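Side-chain contacts in sugar phosphate isomerase/epimerase (Parabacteroides distasonis, PDB 3OBE), which probably acts as an isomerase or epimerase of sugars or sugar phosphates: residues L30-E33 with L34-D37; K79-K82 with K83-D87; T120-H123 with A124-G127; E140-D143 with D144-V148; K196-I200 with E201-L205. All blocks are in the same frame, centred on the assembly; numbering follows the deposited sequence.

Contact 1: residues L30-E33 with L34-D37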
loop_
_atom_site.group_PDB
_atom_site.type_symbol
_atom_site.label_atom_id
_atom_site.label_comp_id
_atom_site.label_asym_id
_atom_site.label_seq_id
_atom_site.Cartn_x
_atom_site.Cartn_y
_atom_site.Cartn_z
ATOM N N LEU A 30 -9.793 -7.357 -6.202
ATOM C CA LEU A 30 -10.971 -8.169 -6.428
ATOM C C LEU A 30 -11.897 -7.500 -7.436
ATOM O O LEU A 30 -12.800 -8.138 -7.960
ATOM C CB LEU A 30 -11.705 -8.380 -5.113
ATOM C CG LEU A 30 -10.958 -9.315 -4.163
ATOM C CD1 LEU A 30 -11.641 -9.331 -2.784
ATOM C CD2 LEU A 30 -10.995 -10.752 -4.778
ATOM N N GLY A 31 -11.627 -6.212 -7.696
ATOM C CA GLY A 31 -12.548 -5.284 -8.368
ATOM C C GLY A 31 -14.000 -5.528 -8.083
ATOM O O GLY A 31 -14.479 -5.524 -6.908
ATOM N N GLN A 32 -14.702 -5.862 -9.159
ATOM C CA GLN A 32 -16.145 -5.979 -9.116
ATOM C C GLN A 32 -16.571 -7.245 -8.400
ATOM O O GLN A 32 -17.712 -7.344 -7.984
ATOM C CB GLN A 32 -16.735 -5.900 -10.548
ATOM C CG GLN A 32 -16.684 -4.486 -11.114
ATOM C CD GLN A 32 -17.587 -3.522 -10.340
ATOM O OE1 GLN A 32 -18.693 -3.885 -9.906
ATOM N NE2 GLN A 32 -17.102 -2.304 -10.133
ATOM N N GLU A 33 -15.659 -8.217 -8.226
ATOM C CA GLU A 33 -16.088 -9.479 -7.608
ATOM C C GLU A 33 -16.496 -9.260 -6.158
ATOM O O GLU A 33 -17.404 -9.943 -5.673
ATOM C CB GLU A 33 -15.012 -10.557 -7.661
ATOM C CG GLU A 33 -14.605 -10.913 -9.049
ATOM C CD GLU A 33 -13.513 -11.966 -9.124
ATOM O OE1 GLU A 33 -13.396 -12.806 -8.181
ATOM O OE2 GLU A 33 -12.813 -11.957 -10.173
ATOM N N LEU A 34 -15.858 -8.300 -5.499
ATOM C CA LEU A 34 -16.189 -7.955 -4.107
ATOM C C LEU A 34 -17.382 -6.985 -4.079
ATOM O O LEU A 34 -18.351 -7.229 -3.379
ATOM C CB LEU A 34 -14.978 -7.353 -3.368
ATOM C CG LEU A 34 -15.156 -6.963 -1.889
ATOM C CD1 LEU A 34 -15.686 -8.113 -1.023
ATOM C CD2 LEU A 34 -13.834 -6.387 -1.284
ATOM N N LEU A 35 -17.308 -5.932 -4.888
ATOM C CA LEU A 35 -18.301 -4.855 -4.885
ATOM C C LEU A 35 -19.709 -5.341 -5.158
ATOM O O LEU A 35 -20.661 -4.814 -4.584
ATOM C CB LEU A 35 -17.916 -3.748 -5.870
ATOM C CG LEU A 35 -16.607 -2.994 -5.603
ATOM C CD1 LEU A 35 -16.238 -2.180 -6.831
ATOM C CD2 LEU A 35 -16.689 -2.134 -4.369
ATOM N N GLN A 36 -19.846 -6.373 -5.986
ATOM C CA GLN A 36 -21.156 -6.905 -6.359
ATOM C C GLN A 36 -21.840 -7.725 -5.256
ATOM O O GLN A 36 -23.042 -8.005 -5.357
ATOM C CB GLN A 36 -21.037 -7.780 -7.615
ATOM C CG GLN A 36 -20.497 -9.207 -7.339
ATOM C CD GLN A 36 -20.061 -9.953 -8.606
ATOM O OE1 GLN A 36 -20.190 -9.439 -9.728
ATOM N NE2 GLN A 36 -19.538 -11.175 -8.427
ATOM N N ASP A 37 -21.098 -8.167 -4.244
ATOM C CA ASP A 37 -21.713 -8.897 -3.110
ATOM C C ASP A 37 -20.818 -8.784 -1.892
ATOM O O ASP A 37 -20.078 -9.723 -1.548
ATOM C CB ASP A 37 -21.958 -10.365 -3.448
ATOM C CG ASP A 37 -22.772 -11.094 -2.367
ATOM O OD1 ASP A 37 -23.208 -10.429 -1.402
ATOM O OD2 ASP A 37 -22.974 -12.333 -2.469
HETATM O O HOH W 1 -18.189 -10.878 -3.218
HETATM O O HOH W 2 -17.861 -12.744 -6.515
#

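Contact 2: residues K79-K82 with K83-D87. With EOH (ethanol), chain G.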
loop_
_atom_site.group_PDB
_atom_site.type_symbol
_atom_site.label_atom_id
_atom_site.label_comp_id
_atom_site.label_asym_id
_atom_site.label_seq_id
_atom_site.Cartn_x
_atom_site.Cartn_y
_atom_site.Cartn_z
ATOM N N LYS A 79 -18.637 5.732 7.618
ATOM C CA LYS A 79 -19.344 4.996 8.671
ATOM C C LYS A 79 -19.942 3.675 8.145
ATOM O O LYS A 79 -19.856 2.626 8.816
ATOM C CB LYS A 79 -20.453 5.863 9.272
ATOM C CG LYS A 79 -21.240 5.176 10.381
ATOM C CD LYS A 79 -22.326 6.104 10.935
ATOM C CE LYS A 79 -23.162 5.372 11.951
ATOM N NZ LYS A 79 -24.242 4.629 11.278
ATOM N N ASP A 80 -20.571 3.722 6.971
ATOM C CA ASP A 80 -21.202 2.510 6.409
ATOM C C ASP A 80 -20.134 1.532 5.954
ATOM O O ASP A 80 -20.312 0.316 6.052
ATOM C CB ASP A 80 -22.103 2.875 5.246
ATOM C CG ASP A 80 -23.193 3.859 5.658
ATOM O OD1 ASP A 80 -23.919 3.576 6.634
ATOM O OD2 ASP A 80 -23.300 4.933 5.041
ATOM N N TYR A 81 -19.036 2.067 5.427
ATOM C CA TYR A 81 -17.955 1.201 4.983
ATOM C C TYR A 81 -17.393 0.463 6.204
ATOM O O TYR A 81 -17.294 -0.758 6.211
ATOM C CB TYR A 81 -16.846 2.015 4.349
ATOM C CG TYR A 81 -16.080 1.350 3.235
ATOM C CD1 TYR A 81 -15.994 -0.048 3.100
ATOM C CD2 TYR A 81 -15.442 2.144 2.291
ATOM C CE1 TYR A 81 -15.289 -0.621 2.044
ATOM C CE2 TYR A 81 -14.762 1.585 1.245
ATOM C CZ TYR A 81 -14.672 0.216 1.118
ATOM O OH TYR A 81 -13.950 -0.277 0.049
ATOM N N LYS A 82 -17.015 1.232 7.228
ATOM C CA LYS A 82 -16.431 0.660 8.445
ATOM C C LYS A 82 -17.370 -0.404 9.042
ATOM O O LYS A 82 -16.932 -1.482 9.420
ATOM C CB LYS A 82 -16.137 1.770 9.450
ATOM C CG LYS A 82 -15.357 1.309 10.664
ATOM C CD LYS A 82 -14.972 2.452 11.601
ATOM C CE LYS A 82 -14.145 1.892 12.784
ATOM N NZ LYS A 82 -14.934 1.030 13.674
ATOM N N LYS A 83 -18.666 -0.113 9.082
ATOM C CA LYS A 83 -19.642 -1.074 9.642
ATOM C C LYS A 83 -19.646 -2.430 8.935
ATOM O O LYS A 83 -19.618 -3.493 9.579
ATOM C CB LYS A 83 -21.062 -0.473 9.633
ATOM C CG LYS A 83 -22.176 -1.435 10.026
ATOM C CD LYS A 83 -22.170 -1.695 11.527
ATOM C CE LYS A 83 -23.553 -2.205 12.032
ATOM N NZ LYS A 83 -23.366 -3.456 12.807
HETATM N N MSE A 84 -19.708 -2.403 7.607
HETATM C CA MSE A 84 -19.724 -3.608 6.783
HETATM C C MSE A 84 -18.484 -4.478 7.064
HETATM O O MSE A 84 -18.558 -5.682 7.332
HETATM C CB MSE A 84 -19.724 -3.168 5.308
HETATM C CG MSE A 84 -20.324 -4.121 4.327
HETATM SE SE MSE A 84 -21.089 -3.111 2.850
HETATM C CE MSE A 84 -19.643 -1.982 2.472
ATOM N N VAL A 85 -17.321 -3.843 6.999
ATOM C CA VAL A 85 -16.051 -4.569 7.206
ATOM C C VAL A 85 -15.927 -5.086 8.658
ATOM O O VAL A 85 -15.594 -6.232 8.897
ATOM C CB VAL A 85 -14.895 -3.681 6.774
ATOM C CG1 VAL A 85 -13.491 -4.284 7.089
ATOM C CG2 VAL A 85 -15.045 -3.304 5.291
ATOM N N ASP A 86 -16.207 -4.231 9.633
ATOM C CA ASP A 86 -16.164 -4.630 11.050
ATOM C C ASP A 86 -17.083 -5.825 11.337
ATOM O O ASP A 86 -16.704 -6.776 12.040
ATOM C CB ASP A 86 -16.596 -3.460 11.947
ATOM C CG ASP A 86 -15.572 -2.319 12.019
ATOM O OD1 ASP A 86 -14.384 -2.413 11.588
ATOM O OD2 ASP A 86 -15.968 -1.290 12.599
ATOM N N ASP A 87 -18.285 -5.802 10.778
ATOM C CA ASP A 87 -19.249 -6.898 10.971
ATOM C C ASP A 87 -18.722 -8.242 10.431
ATOM O O ASP A 87 -19.040 -9.318 10.969
ATOM C CB ASP A 87 -20.584 -6.575 10.273
ATOM C CG ASP A 87 -21.451 -5.573 11.034
ATOM O OD1 ASP A 87 -21.163 -5.246 12.211
ATOM O OD2 ASP A 87 -22.435 -5.100 10.417
HETATM C C1 EOH G . -13.856 1.426 -3.024
HETATM C C2 EOH G . -14.720 0.325 -3.568
HETATM O O EOH G . -13.480 1.243 -1.683
HETATM O O HOH W 3 -12.428 -1.345 13.393
#

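Contact 3: residues T120-H123 with A124-G127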
loop_
_atom_site.group_PDB
_atom_site.type_symbol
_atom_site.label_atom_id
_atom_site.label_comp_id
_atom_site.label_asym_id
_atom_site.label_seq_id
_atom_site.Cartn_x
_atom_site.Cartn_y
_atom_site.Cartn_z
ATOM N N THR A 120 -7.897 13.412 5.538
ATOM C CA THR A 120 -7.567 12.908 6.880
ATOM C C THR A 120 -8.825 12.889 7.752
ATOM O O THR A 120 -9.078 11.902 8.453
ATOM C CB THR A 120 -6.471 13.756 7.525
ATOM O OG1 THR A 120 -5.275 13.667 6.703
ATOM C CG2 THR A 120 -6.217 13.333 8.987
ATOM N N ASP A 121 -9.625 13.949 7.673
ATOM C CA ASP A 121 -10.863 14.024 8.470
ATOM C C ASP A 121 -11.764 12.807 8.152
ATOM O O ASP A 121 -12.355 12.168 9.037
ATOM C CB ASP A 121 -11.577 15.338 8.215
ATOM C CG ASP A 121 -10.871 16.541 8.859
ATOM O OD1 ASP A 121 -10.025 16.378 9.767
ATOM O OD2 ASP A 121 -11.182 17.659 8.438
ATOM N N ILE A 122 -11.874 12.488 6.869
ATOM C CA ILE A 122 -12.728 11.369 6.411
ATOM C C ILE A 122 -12.129 10.044 6.835
ATOM O O ILE A 122 -12.836 9.158 7.290
ATOM C CB ILE A 122 -12.910 11.404 4.885
ATOM C CG1 ILE A 122 -13.723 12.641 4.465
ATOM C CG2 ILE A 122 -13.511 10.074 4.325
ATOM C CD1 ILE A 122 -15.184 12.613 4.882
ATOM N N HIS A 123 -10.810 9.919 6.745
ATOM C CA HIS A 123 -10.168 8.654 7.054
ATOM C C HIS A 123 -10.068 8.442 8.561
ATOM O O HIS A 123 -10.014 7.278 9.020
ATOM C CB HIS A 123 -8.779 8.543 6.387
ATOM C CG HIS A 123 -8.841 8.204 4.921
ATOM N ND1 HIS A 123 -9.221 9.133 3.970
ATOM C CD2 HIS A 123 -8.640 7.038 4.255
ATOM C CE1 HIS A 123 -9.223 8.553 2.782
ATOM N NE2 HIS A 123 -8.850 7.291 2.918
ATOM N N ALA A 124 -10.097 9.517 9.347
ATOM C CA ALA A 124 -10.174 9.360 10.822
ATOM C C ALA A 124 -11.522 8.728 11.174
ATOM O O ALA A 124 -11.631 7.802 12.018
ATOM C CB ALA A 124 -9.940 10.710 11.515
ATOM N N GLU A 125 -12.574 9.180 10.507
ATOM C CA GLU A 125 -13.891 8.567 10.680
ATOM C C GLU A 125 -13.867 7.080 10.311
ATOM O O GLU A 125 -14.503 6.254 10.987
ATOM C CB GLU A 125 -14.950 9.245 9.782
ATOM C CG GLU A 125 -15.377 10.662 10.017
ATOM C CD GLU A 125 -16.392 11.127 8.909
ATOM O OE1 GLU A 125 -16.247 10.748 7.723
ATOM O OE2 GLU A 125 -17.352 11.833 9.225
ATOM N N LEU A 126 -13.163 6.752 9.231
ATOM C CA LEU A 126 -13.070 5.395 8.702
ATOM C C LEU A 126 -12.269 4.495 9.666
ATOM O O LEU A 126 -12.507 3.295 9.701
ATOM C CB LEU A 126 -12.419 5.420 7.317
ATOM C CG LEU A 126 -12.406 4.162 6.449
ATOM C CD1 LEU A 126 -13.856 3.699 6.131
ATOM C CD2 LEU A 126 -11.573 4.398 5.183
ATOM N N GLY A 127 -11.366 5.100 10.460
ATOM C CA GLY A 127 -10.596 4.413 11.502
ATOM C C GLY A 127 -9.342 3.738 10.996
ATOM O O GLY A 127 -8.822 2.826 11.640
#

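Contact 4: residues E140-D143 with D144-V148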
loop_
_atom_site.group_PDB
_atom_site.type_symbol
_atom_site.label_atom_id
_atom_site.label_comp_id
_atom_site.label_asym_id
_atom_site.label_seq_id
_atom_site.Cartn_x
_atom_site.Cartn_y
_atom_site.Cartn_z
ATOM N N GLU A 140 11.510 14.471 -13.478
ATOM C CA GLU A 140 12.483 14.482 -14.565
ATOM C C GLU A 140 13.868 14.850 -14.124
ATOM O O GLU A 140 14.831 14.589 -14.844
ATOM C CB GLU A 140 11.975 15.382 -15.671
ATOM C CG GLU A 140 10.794 14.666 -16.278
ATOM C CD GLU A 140 9.938 15.459 -17.255
ATOM O OE1 GLU A 140 9.865 16.708 -17.169
ATOM O OE2 GLU A 140 9.280 14.737 -18.066
ATOM N N ASN A 141 13.972 15.430 -12.935
ATOM C CA ASN A 141 15.271 15.729 -12.338
ATOM C C ASN A 141 15.129 15.719 -10.816
ATOM O O ASN A 141 14.014 15.560 -10.269
ATOM C CB ASN A 141 15.853 17.048 -12.885
ATOM C CG ASN A 141 15.025 18.256 -12.519
ATOM O OD1 ASN A 141 14.414 18.307 -11.454
ATOM N ND2 ASN A 141 15.065 19.286 -13.378
ATOM N N GLU A 142 16.251 15.891 -10.127
ATOM C CA GLU A 142 16.275 15.906 -8.663
ATOM C C GLU A 142 15.347 16.945 -8.069
ATOM O O GLU A 142 14.644 16.637 -7.110
ATOM C CB GLU A 142 17.690 16.151 -8.101
ATOM C CG GLU A 142 18.550 14.925 -8.062
ATOM C CD GLU A 142 19.744 15.061 -7.115
ATOM O OE1 GLU A 142 19.753 15.956 -6.231
ATOM O OE2 GLU A 142 20.697 14.268 -7.282
ATOM N N ASP A 143 15.326 18.148 -8.642
ATOM C CA ASP A 143 14.521 19.239 -8.077
ATOM C C ASP A 143 13.044 18.845 -8.030
ATOM O O ASP A 143 12.377 19.113 -7.036
ATOM C CB ASP A 143 14.671 20.571 -8.836
ATOM C CG ASP A 143 16.049 21.238 -8.613
ATOM O OD1 ASP A 143 16.814 20.820 -7.689
ATOM O OD2 ASP A 143 16.339 22.178 -9.373
ATOM N N ASP A 144 12.561 18.141 -9.069
ATOM C CA ASP A 144 11.173 17.686 -9.080
ATOM C C ASP A 144 10.915 16.742 -7.921
ATOM O O ASP A 144 9.869 16.815 -7.290
ATOM C CB ASP A 144 10.865 16.931 -10.371
ATOM C CG ASP A 144 10.962 17.785 -11.616
ATOM O OD1 ASP A 144 10.936 19.027 -11.556
ATOM O OD2 ASP A 144 11.089 17.145 -12.670
ATOM N N ALA A 145 11.851 15.815 -7.673
ATOM C CA ALA A 145 11.760 14.894 -6.566
ATOM C C ALA A 145 11.770 15.602 -5.200
ATOM O O ALA A 145 11.082 15.189 -4.300
ATOM C CB ALA A 145 12.899 13.867 -6.649
ATOM N N LYS A 146 12.594 16.635 -5.056
ATOM C CA LYS A 146 12.608 17.417 -3.822
ATOM C C LYS A 146 11.311 18.165 -3.541
ATOM O O LYS A 146 10.809 18.113 -2.429
ATOM C CB LYS A 146 13.797 18.379 -3.811
ATOM C CG LYS A 146 15.151 17.665 -3.729
ATOM C CD LYS A 146 16.295 18.670 -3.738
ATOM C CE LYS A 146 17.557 18.118 -3.098
ATOM N NZ LYS A 146 18.524 19.267 -2.840
ATOM N N VAL A 147 10.712 18.768 -4.554
ATOM C CA VAL A 147 9.459 19.475 -4.367
ATOM C C VAL A 147 8.341 18.479 -4.010
ATOM O O VAL A 147 7.496 18.756 -3.115
ATOM C CB VAL A 147 9.036 20.350 -5.589
ATOM C CG1 VAL A 147 7.647 21.033 -5.301
ATOM C CG2 VAL A 147 10.101 21.458 -5.863
ATOM N N VAL A 148 8.327 17.353 -4.698
ATOM C CA VAL A 148 7.403 16.299 -4.372
ATOM C C VAL A 148 7.602 15.840 -2.930
ATOM O O VAL A 148 6.629 15.673 -2.192
ATOM C CB VAL A 148 7.464 15.098 -5.394
ATOM C CG1 VAL A 148 6.694 13.872 -4.840
ATOM C CG2 VAL A 148 6.873 15.527 -6.719
#

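Contact 5: residues K196-I200 with E201-L205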
loop_
_atom_site.group_PDB
_atom_site.type_symbol
_atom_site.label_atom_id
_atom_site.label_comp_id
_atom_site.label_asym_id
_atom_site.label_seq_id
_atom_site.Cartn_x
_atom_site.Cartn_y
_atom_site.Cartn_z
ATOM N N LYS A 196 24.674 7.324 -14.326
ATOM C CA LYS A 196 24.569 8.593 -13.612
ATOM C C LYS A 196 23.188 8.790 -12.993
ATOM O O LYS A 196 22.175 8.289 -13.490
ATOM C CB LYS A 196 24.808 9.793 -14.533
ATOM C CG LYS A 196 26.188 9.898 -15.088
ATOM C CD LYS A 196 26.421 11.272 -15.708
ATOM C CE LYS A 196 26.758 12.327 -14.635
ATOM N NZ LYS A 196 27.449 13.436 -15.296
ATOM N N GLY A 197 23.173 9.588 -11.943
ATOM C CA GLY A 197 21.922 10.015 -11.355
ATOM C C GLY A 197 21.576 9.176 -10.141
ATOM O O GLY A 197 22.310 8.267 -9.730
ATOM N N THR A 198 20.436 9.503 -9.565
ATOM C CA THR A 198 20.014 8.915 -8.311
ATOM C C THR A 198 18.656 8.301 -8.476
ATOM O O THR A 198 17.767 8.918 -9.049
ATOM C CB THR A 198 19.936 10.006 -7.207
ATOM O OG1 THR A 198 21.142 10.792 -7.209
ATOM C CG2 THR A 198 19.754 9.408 -5.827
ATOM N N TYR A 199 18.440 7.127 -7.883
ATOM C CA TYR A 199 17.128 6.527 -7.920
ATOM C C TYR A 199 16.083 7.475 -7.364
ATOM O O TYR A 199 16.283 8.114 -6.322
ATOM C CB TYR A 199 17.082 5.256 -7.099
ATOM C CG TYR A 199 17.892 4.125 -7.626
ATOM C CD1 TYR A 199 17.588 3.538 -8.855
ATOM C CD2 TYR A 199 18.897 3.565 -6.832
ATOM C CE1 TYR A 199 18.316 2.466 -9.306
ATOM C CE2 TYR A 199 19.597 2.463 -7.265
ATOM C CZ TYR A 199 19.301 1.939 -8.491
ATOM O OH TYR A 199 20.038 0.879 -8.943
ATOM N N ILE A 200 14.950 7.552 -8.044
ATOM C CA ILE A 200 13.834 8.343 -7.536
ATOM C C ILE A 200 13.435 7.940 -6.106
ATOM O O ILE A 200 13.220 8.789 -5.226
ATOM C CB ILE A 200 12.646 8.340 -8.513
ATOM C CG1 ILE A 200 13.031 9.084 -9.816
ATOM C CG2 ILE A 200 11.417 9.037 -7.861
ATOM C CD1 ILE A 200 12.018 8.846 -10.975
ATOM N N GLU A 201 13.288 6.645 -5.865
ATOM C CA GLU A 201 12.924 6.157 -4.544
ATOM C C GLU A 201 13.904 6.682 -3.484
ATOM O O GLU A 201 13.495 7.093 -2.393
ATOM C CB GLU A 201 12.876 4.617 -4.527
ATOM C CG GLU A 201 12.294 3.999 -3.271
ATOM C CD GLU A 201 10.791 4.035 -3.104
ATOM O OE1 GLU A 201 10.077 4.613 -3.960
ATOM O OE2 GLU A 201 10.313 3.464 -2.063
ATOM N N GLU A 202 15.206 6.625 -3.794
ATOM C CA GLU A 202 16.233 7.123 -2.898
ATOM C C GLU A 202 16.071 8.594 -2.588
ATOM O O GLU A 202 16.232 9.032 -1.449
ATOM C CB GLU A 202 17.649 6.795 -3.445
ATOM C CG GLU A 202 18.772 7.373 -2.655
ATOM C CD GLU A 202 20.137 6.903 -3.111
ATOM O OE1 GLU A 202 20.211 5.949 -3.871
ATOM O OE2 GLU A 202 21.124 7.513 -2.718
ATOM N N LEU A 203 15.780 9.400 -3.608
ATOM C CA LEU A 203 15.543 10.789 -3.410
ATOM C C LEU A 203 14.334 11.042 -2.485
ATOM O O LEU A 203 14.392 11.931 -1.632
ATOM C CB LEU A 203 15.367 11.511 -4.745
ATOM C CG LEU A 203 16.626 11.585 -5.584
ATOM C CD1 LEU A 203 16.199 11.978 -7.040
ATOM C CD2 LEU A 203 17.647 12.561 -4.938
ATOM N N PHE A 204 13.262 10.285 -2.659
ATOM C CA PHE A 204 12.098 10.433 -1.797
ATOM C C PHE A 204 12.448 10.056 -0.360
ATOM O O PHE A 204 12.103 10.782 0.582
ATOM C CB PHE A 204 10.912 9.570 -2.231
ATOM C CG PHE A 204 10.214 9.986 -3.479
ATOM C CD1 PHE A 204 10.375 11.220 -4.084
ATOM C CD2 PHE A 204 9.370 9.093 -4.074
ATOM C CE1 PHE A 204 9.662 11.547 -5.241
ATOM C CE2 PHE A 204 8.669 9.409 -5.192
ATOM C CZ PHE A 204 8.815 10.624 -5.804
ATOM N N LEU A 205 13.163 8.969 -0.177
ATOM C CA LEU A 205 13.639 8.606 1.163
ATOM C C LEU A 205 14.470 9.682 1.829
ATOM O O LEU A 205 14.251 10.038 3.008
ATOM C CB LEU A 205 14.407 7.280 1.089
ATOM C CG LEU A 205 13.508 6.062 0.822
ATOM C CD1 LEU A 205 14.276 4.936 0.104
ATOM C CD2 LEU A 205 12.909 5.485 2.118
HETATM O O HOH W 4 20.880 6.167 -6.474
#

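Contact 1: residues L30-E33 with L34-D37
Leu30 and Leu34 pack against each other where the chain enters the short helix 32-35, which follows the first strand of the TIM barrel, 24-26. Their CB atoms are 3.8 Å apart, and CD1 of Leu30 lies 3.9 Å from CB of Leu34, so the two side chains cross at a slant and touch near their roots as well as through their branches. In Leu34, CG sits anti to the backbone N (chi1 -179°), which carries CD2 to within 4.0 Å of Leu30 CD1. Phe288 and Val291 of helix 287-300 close over Leu30, making this the tight, buried part.

At the start of the helix Gly31, with its positive phi, is the N-cap residue; its carbonyl O accepts weak bonds from the N atoms of Leu34 and Leu35. The carboxylate of Glu33 accepts from the backbone N of Gln287 and of Phe288.

The other side is looser and wetter. Gln32 is exposed, yet its NE2 is hydrogen-bonded to Asp67 OD2 and lies 3.4 Å from CD1 of Leu35. Gln36 folds back over the turn, with CB and CG each 3.4 Å from Gln32 O. Two waters donate to the carbonyl O of Glu33: one also donates to Asp37 O, while the other accepts from Gln36 NE2, 3.0 Å away.

Contact 2: residues K79-K82 with K83-D87
Asp86 OD2 takes a hydrogen bond from Lys82 NZ at 2.8 Å, a salt bridge between residues four apart, one turn along helix 78-87 of the TIM barrel's outer layer. The bond uses the syn lone pair of OD2, on the side of the other carboxylate oxygen. Lys82 leaves the backbone with CG anti to N (chi1 -172°) and stays extended until its last torsion (chi4 -68°), which bends NZ back to the acid; its CG passes 3.3 Å from the same OD2. A water donates to Asp86 OD1 at 2.9 Å and accepts only a weak bond from NZ, so a second, slacker path joins the two groups.

The next residue pair repeats the spacing, one residue further along the helix: Lys83 NZ reaches Asp87 OD1 at 2.9 Å, again through a syn lone pair, with a weak bond to OD2.

Toward the barrel the character changes. The Tyr81 ring is met obliquely by CG2 of Val85, 4.0 Å from CD1, and, in the conformer given, one of two, by CE of the selenomethionine Met84. Ile55 of strand 52-55 and Ile92 of strand 91-95 also touch Tyr81, while Leu42 of helix 38-48 touches Met84 and Val85. At the far end of the ring, an ethanol probably left from crystallisation lies at the edge, near the ring plane; its O is modelled 2.4 Å from Tyr81 OH, too short to be taken at face value, and either hydroxyl could be the donor.

Contact 3: residues T120-H123 with A124-G127
The last turns of helix 109-126, in the outer layer of the TIM barrel, bring His123 and Ile122 against Leu126 and Glu125. On the inner side His123 and Leu126 lie side by side and point the same way, with CD2 of the imidazole 4.1 Å from CD2 of the leucine, which meets the ring obliquely. Leu126 gets there with its CG anti to the backbone N (chi1 -170°). The histidine has both nitrogens engaged: ND1 with the carbonyl O of Ala119, one turn back, and NE2 with OG of Ser95, at the end of strand 91-95. Those two bonds fix the rotation of the ring, and Phe65 meets it edge-to-face.

On the outer side Ile122 and Glu125 cross, CD1 of the isoleucine coming 3.6 Å from OE1. The aliphatic part of Glu125 lies close over the preceding turn, its CB 3.3 Å from Ile122 O and its CG 3.5 Å from Asp121 O.

Beneath the side chains the helical backbone bonds are uneven. Ala124 N is held closely by Thr120 O at 2.7 Å, whereas Glu125 N makes only a weak bond to Asp121 O. Gly127 N still bonds to His123 O at 2.9 Å, but its phi is positive (85°): a glycine of this kind just past the last helical residue is a common C-terminal helix ending, here before strand 130-133 of the TIM barrel.

Contact 4: residues E140-D143 with D144-V148
Asp144 and Asn141, the N-cap residue of helix 142-160, form a capping box. In one half Asn141 OD1 accepts from Asp144 N at 3.0 Å, the donor standing nearly in line with the amide C=O (170°). The return half, from the N of Asn141 to Asp144 OD2, is weak. That same OD2 has an additional donor outside the box, the backbone N of Glu140, which it meets at 2.8 Å through its anti lone pair. The asparagine is bent back over the helix start by its first torsion (chi1 65°), which sets CG between the backbone N and the carbonyl carbon. Its side chain crosses that of Asp144 at about a right angle, the amide and carboxylate planes 32° apart.

Asp144 N also makes a weak bond to Asn141 O, as does Ala145 N; from there regular bonds take over, Lys146 N to Glu142 O at 2.9 Å and Val147 N to Asp143 O at 3.0 Å. Glu140 pairs with Arg138, and Glu142, in the conformer given, with Lys180. The positive end of the helix dipole would be expected to favour the charged form of Asp144. With an alanine in place of Asp144, the N of Glu140 is likely to lose its acceptor, and the N of Asn141 its weak one.

Helix 142-160 is the crossover between parallel strands 130-133 and 165-169, and beside this first turn Glu142 and Ala145 rest on Leu203 of helix 200-207.

Contact 5: residues K196-I200 with E201-L205
Ile200 and Phe204 make a CH-pi contact at the start of helix 200-207, which follows the small antiparallel strand 198-199 in this TIM barrel. CG2 of the isoleucine sits over one face of the ring, 4.0 Å from its centroid and 22° off the normal, displaced toward the rim where CZ is nearest. Its position anti to the backbone N lets it run alongside the phenylalanine. Tyr168 and Phe152 meet the same ring edge-to-face.

A second apolar contact is made by Thr198, whose CG2 touches Leu203 CG at 3.8 Å. The same methyl lies 3.7 Å from the carboxylate carbon CD of Glu202, whose chain crosses the threonine at about a right angle. Leu203 also lies on Val178 of strand 177-178 and Ala145 of helix 142-160. A glycine in place of Leu203 would probably open a gap between helix 200-207 and these two neighbours and leave the Thr198 methyl with less to pack on.

Among the polar contacts, backbone bonds start the helix: Leu203 N to Tyr199 O and Phe204 N to Ile200 O, both at 3.0 Å. Glu202 OE1 lies near the plane of the Tyr199 ring, at its edge, with the carboxylate turned 48° from that plane. A water joins the two residues, accepting from Tyr199 N at 3.0 Å and donating to Glu202 OE1 at 2.7 Å.

Four of the five contacts form two touching pairs; contact 1 stands apart. Contacts 2 and 3 have centres about 13 Å apart and touch: Lys82 CD lies 3.2 Å from Leu126 O, and Tyr81 CB packs on Leu126 CD1. Contacts 4 and 5, about 10 Å between centres, meet where Ala145 CB reaches Leu203 CD1 at 3.8 Å and Val148 packs on Phe204. Contact 1 lies on the same side of the chain's centre as contact 2, about 16 Å between centres, without touching it; contacts 4 and 5 lie on the opposite side from both. The bound ethanol sits between contacts 1 and 2, beside Leu35 and Tyr81.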